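Local coordinates for Na-K-Cl cotransporter (Methanosarcina acetivorans, PDB 3G40), which probably carries chloride across the membrane together with monoatomic cations, the chain here being its C-terminal cytoplasmic domain, at residues 177-182 with 275-280; 240-245 with 262-267. One frame throughout, in Å; residues are numbered along the deposited sequence.

Interaction 1 (177-182 with 275-280); sequences NMDLAL and ALDSGE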
loop_
_atom_site.group_PDB
_atom_site.type_symbol
_atom_site.label_atom_id
_atom_site.label_comp_id
_atom_site.label_asym_id
_atom_site.label_seq_id
_atom_site.Cartn_x
_atom_site.Cartn_y
_atom_site.Cartn_z
ATOM N N ASN A 177 26.918 3.677 -13.140
ATOM C CA ASN A 177 26.008 3.576 -11.999
ATOM C C ASN A 177 24.533 3.471 -12.386
ATOM O O ASN A 177 23.741 4.371 -12.090
ATOM C CB ASN A 177 26.227 4.751 -11.040
ATOM C CG ASN A 177 25.442 4.602 -9.751
ATOM O OD1 ASN A 177 25.172 3.488 -9.299
ATOM N ND2 ASN A 177 25.074 5.725 -9.150
ATOM N N MET A 178 24.156 2.372 -13.040
ATOM C CA MET A 178 22.758 2.164 -13.401
ATOM C C MET A 178 22.378 0.689 -13.515
ATOM O O MET A 178 21.253 0.362 -13.908
ATOM C CB MET A 178 22.409 2.897 -14.722
ATOM C CG MET A 178 23.000 2.242 -15.964
ATOM S SD MET A 178 22.257 2.847 -17.515
ATOM C CE MET A 178 22.640 4.592 -17.402
ATOM N N ASP A 179 23.302 -0.206 -13.177
ATOM C CA ASP A 179 23.013 -1.632 -13.300
ATOM C C ASP A 179 21.891 -2.084 -12.365
ATOM O O ASP A 179 20.974 -2.804 -12.788
ATOM C CB ASP A 179 24.265 -2.466 -13.048
ATOM C CG ASP A 179 25.306 -2.279 -14.120
ATOM O OD1 ASP A 179 25.392 -3.134 -15.016
ATOM O OD2 ASP A 179 26.032 -1.274 -14.060
ATOM N N LEU A 180 21.969 -1.670 -11.101
ATOM C CA LEU A 180 20.966 -2.050 -10.101
ATOM C C LEU A 180 19.615 -1.433 -10.487
ATOM O O LEU A 180 18.576 -2.086 -10.402
ATOM C CB LEU A 180 21.390 -1.566 -8.703
ATOM C CG LEU A 180 21.102 -2.394 -7.449
ATOM C CD1 LEU A 180 20.969 -1.480 -6.222
ATOM C CD2 LEU A 180 19.890 -3.305 -7.597
ATOM N N ALA A 181 19.636 -0.173 -10.924
ATOM C CA ALA A 181 18.413 0.497 -11.379
ATOM C C ALA A 181 17.702 -0.305 -12.473
ATOM O O ALA A 181 16.499 -0.556 -12.391
ATOM C CB ALA A 181 18.726 1.924 -11.876
ATOM N N LEU A 182 18.463 -0.733 -13.479
ATOM C CA LEU A 182 17.915 -1.528 -14.581
ATOM C C LEU A 182 17.369 -2.877 -14.121
ATOM O O LEU A 182 16.297 -3.303 -14.548
ATOM C CB LEU A 182 18.975 -1.733 -15.668
ATOM C CG LEU A 182 18.592 -2.530 -16.912
ATOM C CD1 LEU A 182 17.358 -1.904 -17.594
ATOM C CD2 LEU A 182 19.787 -2.578 -17.865
ATOM N N ALA A 275 18.730 3.869 -6.764
ATOM C CA ALA A 275 19.596 2.706 -6.757
ATOM C C ALA A 275 21.067 3.040 -7.009
ATOM O O ALA A 275 21.423 3.591 -8.058
ATOM C CB ALA A 275 19.097 1.688 -7.769
ATOM N N LEU A 276 21.921 2.696 -6.039
ATOM C CA LEU A 276 23.366 2.872 -6.169
ATOM C C LEU A 276 24.002 1.507 -6.370
ATOM O O LEU A 276 23.771 0.589 -5.583
ATOM C CB LEU A 276 23.943 3.548 -4.922
ATOM C CG LEU A 276 25.462 3.608 -4.751
ATOM C CD1 LEU A 276 26.129 4.453 -5.830
ATOM C CD2 LEU A 276 25.793 4.152 -3.369
ATOM N N ASP A 277 24.796 1.377 -7.428
ATOM C CA ASP A 277 25.476 0.125 -7.748
ATOM C C ASP A 277 26.584 -0.201 -6.747
ATOM O O ASP A 277 27.167 0.694 -6.139
ATOM C CB ASP A 277 26.138 0.217 -9.119
ATOM C CG ASP A 277 25.147 0.168 -10.254
ATOM O OD1 ASP A 277 23.929 0.044 -10.001
ATOM O OD2 ASP A 277 25.603 0.243 -11.403
ATOM N N SER A 278 26.894 -1.482 -6.608
ATOM C CA SER A 278 28.062 -1.884 -5.838
ATOM C C SER A 278 29.274 -1.656 -6.721
ATOM O O SER A 278 30.385 -1.437 -6.238
ATOM C CB SER A 278 27.984 -3.361 -5.469
ATOM O OG SER A 278 27.996 -4.169 -6.634
ATOM N N GLY A 279 29.042 -1.712 -8.026
ATOM C CA GLY A 279 30.119 -1.610 -8.995
ATOM C C GLY A 279 30.471 -2.978 -9.547
ATOM O O GLY A 279 31.219 -3.102 -10.517
ATOM N N GLU A 280 29.923 -4.015 -8.921
ATOM C CA GLU A 280 30.198 -5.385 -9.323
ATOM C C GLU A 280 29.090 -5.985 -10.188
ATOM O O GLU A 280 29.278 -7.035 -10.799
ATOM C CB GLU A 280 30.449 -6.255 -8.087
ATOM C CG GLU A 280 31.628 -5.768 -7.253
ATOM C CD GLU A 280 31.904 -6.646 -6.040
ATOM O OE1 GLU A 280 31.012 -7.436 -5.654
ATOM O OE2 GLU A 280 33.014 -6.541 -5.471
HETATM O O HOH W 1 21.788 1.830 -10.157
#

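Interaction 2 (240-245 with 262-267); sequences SKLPFA and RHLMEK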
loop_
_atom_site.group_PDB
_atom_site.type_symbol
_atom_site.label_atom_id
_atom_site.label_comp_id
_atom_site.label_asym_id
_atom_site.label_seq_id
_atom_site.Cartn_x
_atom_site.Cartn_y
_atom_site.Cartn_z
ATOM N N SER A 240 9.031 21.122 -14.142
ATOM C CA SER A 240 7.978 21.374 -13.164
ATOM C C SER A 240 7.177 20.111 -12.829
ATOM O O SER A 240 6.671 19.964 -11.716
ATOM C CB SER A 240 7.045 22.482 -13.660
ATOM O OG SER A 240 6.701 22.279 -15.020
ATOM N N LYS A 241 7.073 19.202 -13.796
ATOM C CA LYS A 241 6.298 17.976 -13.632
ATOM C C LYS A 241 7.029 16.805 -14.281
ATOM O O LYS A 241 7.812 16.997 -15.211
ATOM C CB LYS A 241 4.924 18.140 -14.283
ATOM C CG LYS A 241 5.008 18.474 -15.764
ATOM C CD LYS A 241 3.679 18.935 -16.339
ATOM C CE LYS A 241 3.859 19.438 -17.773
ATOM N NZ LYS A 241 2.572 19.823 -18.419
ATOM N N LEU A 242 6.770 15.594 -13.794
ATOM C CA LEU A 242 7.352 14.393 -14.385
ATOM C C LEU A 242 6.291 13.607 -15.153
ATOM O O LEU A 242 5.109 13.680 -14.829
ATOM C CB LEU A 242 7.961 13.503 -13.295
ATOM C CG LEU A 242 9.043 14.116 -12.406
ATOM C CD1 LEU A 242 9.637 13.055 -11.496
ATOM C CD2 LEU A 242 10.127 14.763 -13.256
ATOM N N PRO A 243 6.706 12.862 -16.187
ATOM C CA PRO A 243 5.752 11.969 -16.844
ATOM C C PRO A 243 5.288 10.948 -15.813
ATOM O O PRO A 243 6.120 10.433 -15.050
ATOM C CB PRO A 243 6.594 11.271 -17.915
ATOM C CG PRO A 243 7.763 12.161 -18.129
ATOM C CD PRO A 243 8.034 12.831 -16.821
ATOM N N PHE A 244 3.993 10.651 -15.789
ATOM C CA PHE A 244 3.428 9.890 -14.671
ATOM C C PHE A 244 3.870 8.420 -14.603
ATOM O O PHE A 244 3.954 7.742 -15.628
ATOM C CB PHE A 244 1.904 9.948 -14.660
ATOM C CG PHE A 244 1.310 9.161 -13.522
ATOM C CD1 PHE A 244 1.229 9.717 -12.256
ATOM C CD2 PHE A 244 0.897 7.846 -13.703
ATOM C CE1 PHE A 244 0.712 8.987 -11.187
ATOM C CE2 PHE A 244 0.384 7.111 -12.639
ATOM C CZ PHE A 244 0.288 7.687 -11.384
ATOM N N ALA A 245 4.144 7.934 -13.392
ATOM C CA ALA A 245 4.376 6.497 -13.158
ATOM C C ALA A 245 3.952 6.098 -11.735
ATOM O O ALA A 245 3.908 6.939 -10.855
ATOM C CB ALA A 245 5.841 6.132 -13.367
ATOM N N ARG A 262 13.917 13.671 -2.058
ATOM C CA ARG A 262 12.603 13.955 -1.499
ATOM C C ARG A 262 11.813 14.836 -2.450
ATOM O O ARG A 262 10.622 14.624 -2.662
ATOM C CB ARG A 262 12.716 14.639 -0.137
ATOM C CG ARG A 262 13.162 13.730 0.995
ATOM C CD ARG A 262 13.109 14.466 2.329
ATOM N NE ARG A 262 13.576 13.629 3.425
ATOM C CZ ARG A 262 14.837 13.583 3.843
ATOM N NH1 ARG A 262 15.760 14.338 3.260
ATOM N NH2 ARG A 262 15.171 12.785 4.849
ATOM N N HIS A 263 12.486 15.829 -3.021
ATOM C CA HIS A 263 11.848 16.755 -3.944
ATOM C C HIS A 263 11.307 16.051 -5.185
ATOM O O HIS A 263 10.243 16.402 -5.694
ATOM C CB HIS A 263 12.820 17.865 -4.356
ATOM C CG HIS A 263 12.268 18.791 -5.396
ATOM N ND1 HIS A 263 11.253 19.686 -5.134
ATOM C CD2 HIS A 263 12.588 18.958 -6.702
ATOM C CE1 HIS A 263 10.972 20.366 -6.231
ATOM N NE2 HIS A 263 11.768 19.942 -7.198
ATOM N N LEU A 264 12.048 15.070 -5.688
ATOM C CA LEU A 264 11.598 14.338 -6.865
ATOM C C LEU A 264 10.301 13.592 -6.564
ATOM O O LEU A 264 9.375 13.573 -7.380
ATOM C CB LEU A 264 12.691 13.388 -7.371
ATOM C CG LEU A 264 13.803 14.046 -8.205
ATOM C CD1 LEU A 264 15.008 13.119 -8.393
ATOM C CD2 LEU A 264 13.283 14.541 -9.561
ATOM N N MET A 265 10.226 12.991 -5.378
ATOM C CA MET A 265 9.045 12.228 -5.023
ATOM C C MET A 265 7.830 13.142 -4.884
ATOM O O MET A 265 6.738 12.807 -5.334
ATOM C CB MET A 265 9.276 11.410 -3.740
ATOM C CG MET A 265 8.026 10.672 -3.295
ATOM S SD MET A 265 7.159 11.597 -2.021
ATOM C CE MET A 265 8.242 11.272 -0.640
ATOM N N GLU A 266 8.033 14.308 -4.282
ATOM C CA GLU A 266 6.946 15.254 -4.058
ATOM C C GLU A 266 6.428 15.818 -5.374
ATOM O O GLU A 266 5.223 15.966 -5.559
ATOM C CB GLU A 266 7.416 16.395 -3.163
ATOM C CG GLU A 266 7.672 15.972 -1.729
ATOM C CD GLU A 266 8.589 16.930 -0.998
ATOM O OE1 GLU A 266 8.937 17.984 -1.577
ATOM O OE2 GLU A 266 8.965 16.627 0.154
ATOM N N LYS A 267 7.351 16.136 -6.275
ATOM C CA LYS A 267 7.012 16.666 -7.595
ATOM C C LYS A 267 6.293 15.608 -8.432
ATOM O O LYS A 267 5.321 15.905 -9.121
ATOM C CB LYS A 267 8.281 17.135 -8.310
ATOM C CG LYS A 267 8.058 17.649 -9.714
ATOM C CD LYS A 267 9.366 17.695 -10.489
ATOM C CE LYS A 267 10.388 18.607 -9.829
ATOM N NZ LYS A 267 11.660 18.689 -10.609
HETATM O O HOH W 2 4.600 15.464 -11.845
#

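Interaction 1 (177-182 with 275-280)
The carboxylate of Asp277 lies with one face under the amide oxygen of Asn177, whose OD1 is 3.5 Å from Asp277 CG. The amide and carboxylate planes are nearly perpendicular, 87° apart, and the amide C=O is directed past the carboxylate at the Asp277 backbone N-H. N is 2.8 Å from OD1 and the bond nearly straight (173°); Asn177 CG, anti to its own backbone N, brings the amide to this position. Asn177 ND2 turns to Leu252 O and lies against Leu276 CD1. At the carboxylate's rim, Asp277 OD2 uses its syn lone pair for Asp179 N, 2.9 Å away, while Leu180 N reaches Asp277 OD1 at 2.8 Å from the opposite side to Asn177, 33° out of the plane. Both donors belong to the first turn of helix 179-192, with Met178 as N-cap, so a carboxylate just past the end of strand 271-276 of the central twisted sheet accepts the first N-H groups of a helix begun nearly a hundred residues earlier. A buried water completes the grip, donating to Asp277 OD1 and Ala275 O and accepting from Ala181 N. An alanine in place of Asp277 would probably leave the N-H groups of Asp179 and Leu180 without these acceptors and deprive the water of one of its anchors. Asp179 OD2 comes within 3.1 Å of Asp277 OD2, a like-charge approach that the helix N-terminus probably eases; the other Asp179 oxygen accepts from Ala283 N. Beside this polar centre, Ala275 CB rests 3.7 Å from Ala181 N, and Leu180 CD1 sits 3.5 Å from Leu276 O.

Interaction 2 (240-245 with 262-267)
Lys267 reaches the 240-245 loop with its aliphatic chain, its CG lying 3.4 Å from Ser240 O. Chi1 sets CG anti to the backbone N (177°), where it meets that carbonyl oxygen. A bend at chi3 (-60°) then turns CE aside from the otherwise extended chain, and NZ ends among the carbonyl oxygens of Pro236 and Ser239, just before the loop segment. Leu242 meets this lysine at about a right angle: its CG and CD2 both rest on Lys267 CD, each at 4.1 Å. Its CD1 approaches Leu264, 4.4 Å from that residue's CD2, a loose apolar touch. No direct hydrogen bond joins the two segments; a water bridges them instead, accepting from Leu242 N and donating to Lys267 O, the latter at 2.9 Å. The loop, which leads from strand 228-232 to strand 247-251, is thus laid beside the last turns of helix 258-268. Underneath, Leu264 packs on Phe250 and Phe274, and Leu242 on His248, placing the contact over strands 247-251 and 271-276.

How the interactions relate
Along the chain the segments run 177-182, 240-245, 262-267 and 275-280, so both halves of interaction 2 fall between those of interaction 1. Their centres are 22 Å apart and their nearest atoms about 10 Å, with no touch between them. Neighbouring residues of strand 247-251 tell the two sides apart: Ile249 meets helix 179-192, Phe250 meets helix 258-268, and the two helices cover opposite faces of the sheet. Helix 258-268 connects the parallel, adjacent strands 247-251 and 271-276 as a beta-alpha-beta crossover. Interaction 2 thus sits at the surface on this connection, while interaction 1 is buried where its second strand ends, both within the second half of the cytoplasmic domain.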